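PUA domain-containing protein (Pyrococcus horikoshii, PDB 3D79) is of unknown function but carries a PUA domain behind a pre-PUA-like part and probably binds RNA. Local coordinates at residues A[76-81]-A[167-172]; A[83-88]-A[139-144]. All blocks are in the same frame, centred on the assembly; numbering follows the deposited sequence.

Contact 1: A[76-81]-A[167-172]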
loop_
_atom_site.group_PDB
_atom_site.type_symbol
_atom_site.label_atom_id
_atom_site.label_comp_id
_atom_site.label_asym_id
_atom_site.label_seq_id
_atom_site.Cartn_x
_atom_site.Cartn_y
_atom_site.Cartn_z
ATOM N N PRO A 76 -4.205 0.244 0.916
ATOM C CA PRO A 76 -4.341 -1.125 0.412
ATOM C C PRO A 76 -3.321 -2.120 0.971
ATOM O O PRO A 76 -2.145 -1.787 1.136
ATOM C CB PRO A 76 -4.127 -0.963 -1.102
ATOM C CG PRO A 76 -4.554 0.428 -1.381
ATOM C CD PRO A 76 -4.120 1.226 -0.184
ATOM N N LEU A 77 -3.785 -3.335 1.248
ATOM C CA LEU A 77 -2.908 -4.441 1.628
ATOM C C LEU A 77 -2.044 -4.880 0.453
ATOM O O LEU A 77 -2.378 -4.619 -0.708
ATOM C CB LEU A 77 -3.733 -5.641 2.100
ATOM C CG LEU A 77 -4.544 -5.469 3.388
ATOM C CD1 LEU A 77 -5.529 -6.604 3.527
ATOM C CD2 LEU A 77 -3.632 -5.382 4.615
ATOM N N VAL A 78 -0.938 -5.559 0.754
ATOM C CA VAL A 78 -0.082 -6.109 -0.303
ATOM C C VAL A 78 -0.865 -7.100 -1.178
ATOM O O VAL A 78 -0.724 -7.073 -2.407
ATOM C CB VAL A 78 1.242 -6.716 0.249
ATOM C CG1 VAL A 78 2.089 -7.297 -0.884
ATOM C CG2 VAL A 78 2.045 -5.637 0.969
ATOM N N ILE A 79 -1.695 -7.943 -0.563
ATOM C CA ILE A 79 -2.527 -8.890 -1.329
ATOM C C ILE A 79 -3.480 -8.171 -2.297
ATOM O O ILE A 79 -3.620 -8.585 -3.461
ATOM C CB ILE A 79 -3.275 -9.927 -0.427
ATOM C CG1 ILE A 79 -3.922 -11.030 -1.283
ATOM C CG2 ILE A 79 -4.312 -9.260 0.461
ATOM C CD1 ILE A 79 -2.933 -11.793 -2.161
ATOM N N ALA A 80 -4.104 -7.087 -1.829
ATOM C CA ALA A 80 -5.004 -6.284 -2.664
ATOM C C ALA A 80 -4.267 -5.703 -3.874
ATOM O O ALA A 80 -4.763 -5.754 -5.008
ATOM C CB ALA A 80 -5.643 -5.176 -1.847
ATOM N N LEU A 81 -3.076 -5.161 -3.626
ATOM C CA LEU A 81 -2.242 -4.627 -4.694
ATOM C C LEU A 81 -1.734 -5.733 -5.619
ATOM O O LEU A 81 -1.570 -5.512 -6.824
ATOM C CB LEU A 81 -1.071 -3.831 -4.108
ATOM C CG LEU A 81 -1.477 -2.545 -3.370
ATOM C CD1 LEU A 81 -0.285 -1.970 -2.614
ATOM C CD2 LEU A 81 -2.066 -1.497 -4.313
ATOM N N HIS A 167 4.309 -3.164 6.287
ATOM C CA HIS A 167 3.705 -4.433 5.914
ATOM C C HIS A 167 4.349 -4.872 4.606
ATOM O O HIS A 167 4.464 -4.078 3.671
ATOM C CB HIS A 167 2.172 -4.292 5.801
ATOM C CG HIS A 167 1.496 -5.426 5.088
ATOM N ND1 HIS A 167 0.478 -5.228 4.177
ATOM C CD2 HIS A 167 1.687 -6.765 5.151
ATOM C CE1 HIS A 167 0.081 -6.397 3.705
ATOM N NE2 HIS A 167 0.801 -7.344 4.275
ATOM N N HIS A 168 4.798 -6.120 4.552
ATOM C CA HIS A 168 5.413 -6.651 3.340
ATOM C C HIS A 168 4.920 -8.054 3.029
ATOM O O HIS A 168 4.438 -8.762 3.918
ATOM C CB HIS A 168 6.947 -6.610 3.427
ATOM C CG HIS A 168 7.526 -7.485 4.499
ATOM N ND1 HIS A 168 7.815 -8.820 4.300
ATOM C CD2 HIS A 168 7.898 -7.207 5.771
ATOM C CE1 HIS A 168 8.327 -9.327 5.409
ATOM N NE2 HIS A 168 8.380 -8.371 6.318
ATOM N N ALA A 169 5.025 -8.445 1.759
ATOM C CA ALA A 169 4.694 -9.808 1.360
ATOM C C ALA A 169 5.565 -10.772 2.172
ATOM O O ALA A 169 6.733 -10.476 2.445
ATOM C CB ALA A 169 4.911 -10.002 -0.140
ATOM N N ARG A 170 4.980 -11.901 2.568
ATOM C CA ARG A 170 5.633 -12.909 3.431
ATOM C C ARG A 170 5.581 -12.621 4.939
ATOM O O ARG A 170 6.019 -13.460 5.732
ATOM C CB ARG A 170 7.089 -13.176 3.018
ATOM C CG ARG A 170 7.291 -13.642 1.589
ATOM C CD ARG A 170 8.748 -13.998 1.390
ATOM N NE ARG A 170 9.074 -14.271 -0.004
ATOM C CZ ARG A 170 10.302 -14.519 -0.448
ATOM N NH1 ARG A 170 11.332 -14.528 0.391
ATOM N NH2 ARG A 170 10.503 -14.755 -1.738
ATOM N N ASP A 171 5.068 -11.458 5.347
ATOM C CA ASP A 171 4.919 -11.183 6.781
ATOM C C ASP A 171 3.655 -11.845 7.354
ATOM O O ASP A 171 2.952 -12.568 6.643
ATOM C CB ASP A 171 5.022 -9.673 7.108
ATOM C CG ASP A 171 3.769 -8.881 6.743
ATOM O OD1 ASP A 171 2.744 -9.467 6.343
ATOM O OD2 ASP A 171 3.813 -7.639 6.874
ATOM N N LYS A 172 3.379 -11.615 8.633
ATOM C CA LYS A 172 2.262 -12.283 9.288
ATOM C C LYS A 172 0.893 -11.791 8.809
ATOM O O LYS A 172 -0.060 -12.569 8.744
ATOM C CB LYS A 172 2.392 -12.190 10.810
ATOM C CG LYS A 172 3.397 -13.180 11.393
ATOM C CD LYS A 172 2.932 -14.626 11.198
ATOM C CE LYS A 172 4.025 -15.629 11.541
ATOM N NZ LYS A 172 3.664 -17.016 11.123
#
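His-168 ND1 donates to Ala-169 O at 2.7 Å, with an N-H...O angle of 152° and the donor above the carbonyl plane. The bond lies at the interface of the pre-PUA-like and PUA parts, in a type II beta turn, His-168 to Asp-171, by which the PUA part passes from strand 167-168 into helix 172-177; both bonded residues also touch Val-78 of the pre-PUA-like part. The turn is closed by Asp-171 N to His-168 O (3.1 Å), and Asp-171 is the N-cap of the helix, its OD1 bonding to Trp-174 N.

Val-78, in the first turn of helix 78-84, divides its two methyls between His-167 and Ala-169. It sends CG2 over one face of the His-167 imidazole, a CH-pi contact 3.7 Å from the ring centroid and displaced toward the rim. The other methyl, CG1, is anti to the backbone N (chi1 179°) and meets Ala-169 CB at 4.0 Å. Trp-174 also packs on Val-78, and Ile-173 on His-167. Leu-77, the N-cap residue of helix 78-84, brings CD2 obliquely to the ring, 4.0 Å from His-167 CE1.

Contact 2: A[83-88]-A[139-144]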
loop_
_atom_site.group_PDB
_atom_site.type_symbol
_atom_site.label_atom_id
_atom_site.label_comp_id
_atom_site.label_asym_id
_atom_site.label_seq_id
_atom_site.Cartn_x
_atom_site.Cartn_y
_atom_site.Cartn_z
ATOM N N ASN A 83 -3.298 -8.571 -6.419
ATOM C CA ASN A 83 -4.398 -8.875 -7.331
ATOM C C ASN A 83 -4.596 -7.793 -8.387
ATOM O O ASN A 83 -4.836 -8.097 -9.558
ATOM C CB ASN A 83 -5.679 -9.169 -6.544
ATOM C CG ASN A 83 -5.605 -10.492 -5.812
ATOM O OD1 ASN A 83 -4.925 -11.420 -6.258
ATOM N ND2 ASN A 83 -6.295 -10.589 -4.682
ATOM N N LEU A 84 -4.450 -6.535 -7.983
ATOM C CA LEU A 84 -4.514 -5.414 -8.921
ATOM C C LEU A 84 -3.392 -5.431 -9.956
ATOM O O LEU A 84 -3.590 -4.977 -11.089
ATOM C CB LEU A 84 -4.536 -4.080 -8.177
ATOM C CG LEU A 84 -5.915 -3.688 -7.638
ATOM C CD1 LEU A 84 -5.830 -2.658 -6.512
ATOM C CD2 LEU A 84 -6.807 -3.178 -8.771
ATOM N N SER A 85 -2.226 -5.957 -9.568
ATOM C CA SER A 85 -1.062 -6.039 -10.470
ATOM C C SER A 85 -1.257 -7.055 -11.608
ATOM O O SER A 85 -0.460 -7.097 -12.554
ATOM C CB SER A 85 0.232 -6.325 -9.693
ATOM O OG SER A 85 0.323 -7.681 -9.303
ATOM N N ASP A 86 -2.308 -7.870 -11.510
ATOM C CA ASP A 86 -2.729 -8.737 -12.618
ATOM C C ASP A 86 -3.728 -8.046 -13.551
ATOM O O ASP A 86 -4.106 -8.605 -14.592
ATOM C CB ASP A 86 -3.332 -10.040 -12.090
ATOM C CG ASP A 86 -2.276 -11.055 -11.699
ATOM O OD1 ASP A 86 -1.157 -11.008 -12.247
ATOM O OD2 ASP A 86 -2.567 -11.908 -10.841
ATOM N N GLU A 87 -4.166 -6.848 -13.172
ATOM C CA GLU A 87 -5.127 -6.080 -13.973
ATOM C C GLU A 87 -4.476 -4.859 -14.611
ATOM O O GLU A 87 -4.778 -4.508 -15.757
ATOM C CB GLU A 87 -6.302 -5.625 -13.099
ATOM C CG GLU A 87 -7.001 -6.774 -12.373
ATOM C CD GLU A 87 -8.165 -6.331 -11.508
ATOM O OE1 GLU A 87 -8.541 -5.142 -11.548
ATOM O OE2 GLU A 87 -8.711 -7.184 -10.779
ATOM N N GLU A 88 -3.607 -4.204 -13.839
ATOM C CA GLU A 88 -2.984 -2.938 -14.198
ATOM C C GLU A 88 -1.481 -3.018 -13.988
ATOM O O GLU A 88 -1.006 -3.808 -13.166
ATOM C CB GLU A 88 -3.495 -1.811 -13.290
ATOM C CG GLU A 88 -4.992 -1.746 -13.100
ATOM C CD GLU A 88 -5.729 -1.373 -14.371
ATOM O OE1 GLU A 88 -5.230 -0.515 -15.140
ATOM O OE2 GLU A 88 -6.823 -1.932 -14.592
ATOM N N GLY A 139 6.095 -5.804 -11.885
ATOM C CA GLY A 139 5.346 -4.810 -11.141
ATOM C C GLY A 139 4.560 -5.460 -10.023
ATOM O O GLY A 139 3.452 -5.023 -9.705
ATOM N N ARG A 140 5.130 -6.515 -9.439
ATOM C CA ARG A 140 4.534 -7.162 -8.278
ATOM C C ARG A 140 4.822 -6.305 -7.054
ATOM O O ARG A 140 5.950 -5.851 -6.872
ATOM C CB ARG A 140 5.102 -8.568 -8.043
ATOM C CG ARG A 140 4.767 -9.602 -9.109
ATOM C CD ARG A 140 3.280 -9.628 -9.429
ATOM N NE ARG A 140 2.889 -10.894 -10.050
ATOM C CZ ARG A 140 1.681 -11.156 -10.542
ATOM N NH1 ARG A 140 0.727 -10.235 -10.505
ATOM N NH2 ARG A 140 1.428 -12.346 -11.077
ATOM N N PRO A 141 3.796 -6.069 -6.223
ATOM C CA PRO A 141 4.036 -5.290 -5.009
ATOM C C PRO A 141 4.734 -6.124 -3.945
ATOM O O PRO A 141 4.447 -7.318 -3.793
ATOM C CB PRO A 141 2.627 -4.910 -4.566
ATOM C CG PRO A 141 1.789 -6.067 -5.017
ATOM C CD PRO A 141 2.383 -6.477 -6.343
ATOM N N LEU A 142 5.656 -5.490 -3.226
ATOM C CA LEU A 142 6.451 -6.167 -2.212
ATOM C C LEU A 142 6.039 -5.720 -0.818
ATOM O O LEU A 142 6.154 -6.477 0.147
ATOM C CB LEU A 142 7.935 -5.832 -2.389
ATOM C CG LEU A 142 8.567 -5.958 -3.774
ATOM C CD1 LEU A 142 9.998 -5.467 -3.720
ATOM C CD2 LEU A 142 8.501 -7.401 -4.260
ATOM N N ALA A 143 5.573 -4.481 -0.718
ATOM C CA ALA A 143 5.413 -3.845 0.590
ATOM C C ALA A 143 4.609 -2.563 0.516
ATOM O O ALA A 143 4.421 -1.991 -0.557
ATOM C CB ALA A 143 6.790 -3.545 1.193
ATOM N N ILE A 144 4.153 -2.114 1.683
ATOM C CA ILE A 144 3.578 -0.791 1.831
ATOM C C ILE A 144 4.282 -0.106 2.996
ATOM O O ILE A 144 4.857 -0.782 3.866
ATOM C CB ILE A 144 2.036 -0.820 2.042
ATOM C CG1 ILE A 144 1.653 -1.626 3.287
ATOM C CG2 ILE A 144 1.330 -1.399 0.796
ATOM C CD1 ILE A 144 0.213 -1.398 3.750
HETATM O O HOH W 1 -1.073 -14.083 -10.402
HETATM O O HOH W 2 1.726 -4.545 -12.138
#
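Arg-140 NH1 gives one hydrogen bond to Asp-86 OD1 at 2.7 Å and another to Ser-85 OG at 2.9 Å. This salt bridge, with its serine companion, ties the loop of the beta hairpin 130-135/141-147, in the PUA part, to residues 85-86 at the C-terminal side of the helix that begins at Val-78. Ser-85 OG sits almost in the guanidinium plane, at its edge. Asp-86 presents its carboxylate steeply, the two planes 70° apart, and NH1 meets OD1 from above the carboxylate plane. NH2 adds a weak bond to the same oxygen, at 3.1 Å. Backbone and ring complete the direct contacts: Ser-85 CB lies 3.5 Å from Gly-139 O and 4.0 Å from Pro-141 CD.

Outside this first shell, water 1 donates to Asp-86 OD2 and weakly accepts from Arg-140 NH2, spanning the ion pair. Ser-85 OG is also bonded to Tyr-82 O, which ties the serine to the preceding helical turn. On the hairpin side a bend at chi2 (-50°) turns CD of Arg-140, which comes 3.5 Å from Ser-85 OG, and the backbone N of the same arginine donates to Glu-135 OE1.

Contacts 1 and 2 lie about 10 Å apart, centre to centre, and show how one short helix of the pre-PUA-like part can meet the PUA sheet near both of its ends. The start of helix 78-84 packs on strand 167-168, while residues 85-86 meet Gly-139, Arg-140 and Pro-141 around the start of strand 141-147. Those two strands are antiparallel neighbours in the mixed PUA sheet, where Ala-169 N to Leu-142 O and His-167 O to Ile-144 N, both 2.8 Å, are probable hydrogen bonds. Along the chain contact 2 is nested within the loop that contact 1 closes. The two parts thus meet through a buried, mainly non-polar contact and a more exposed one built on a salt bridge.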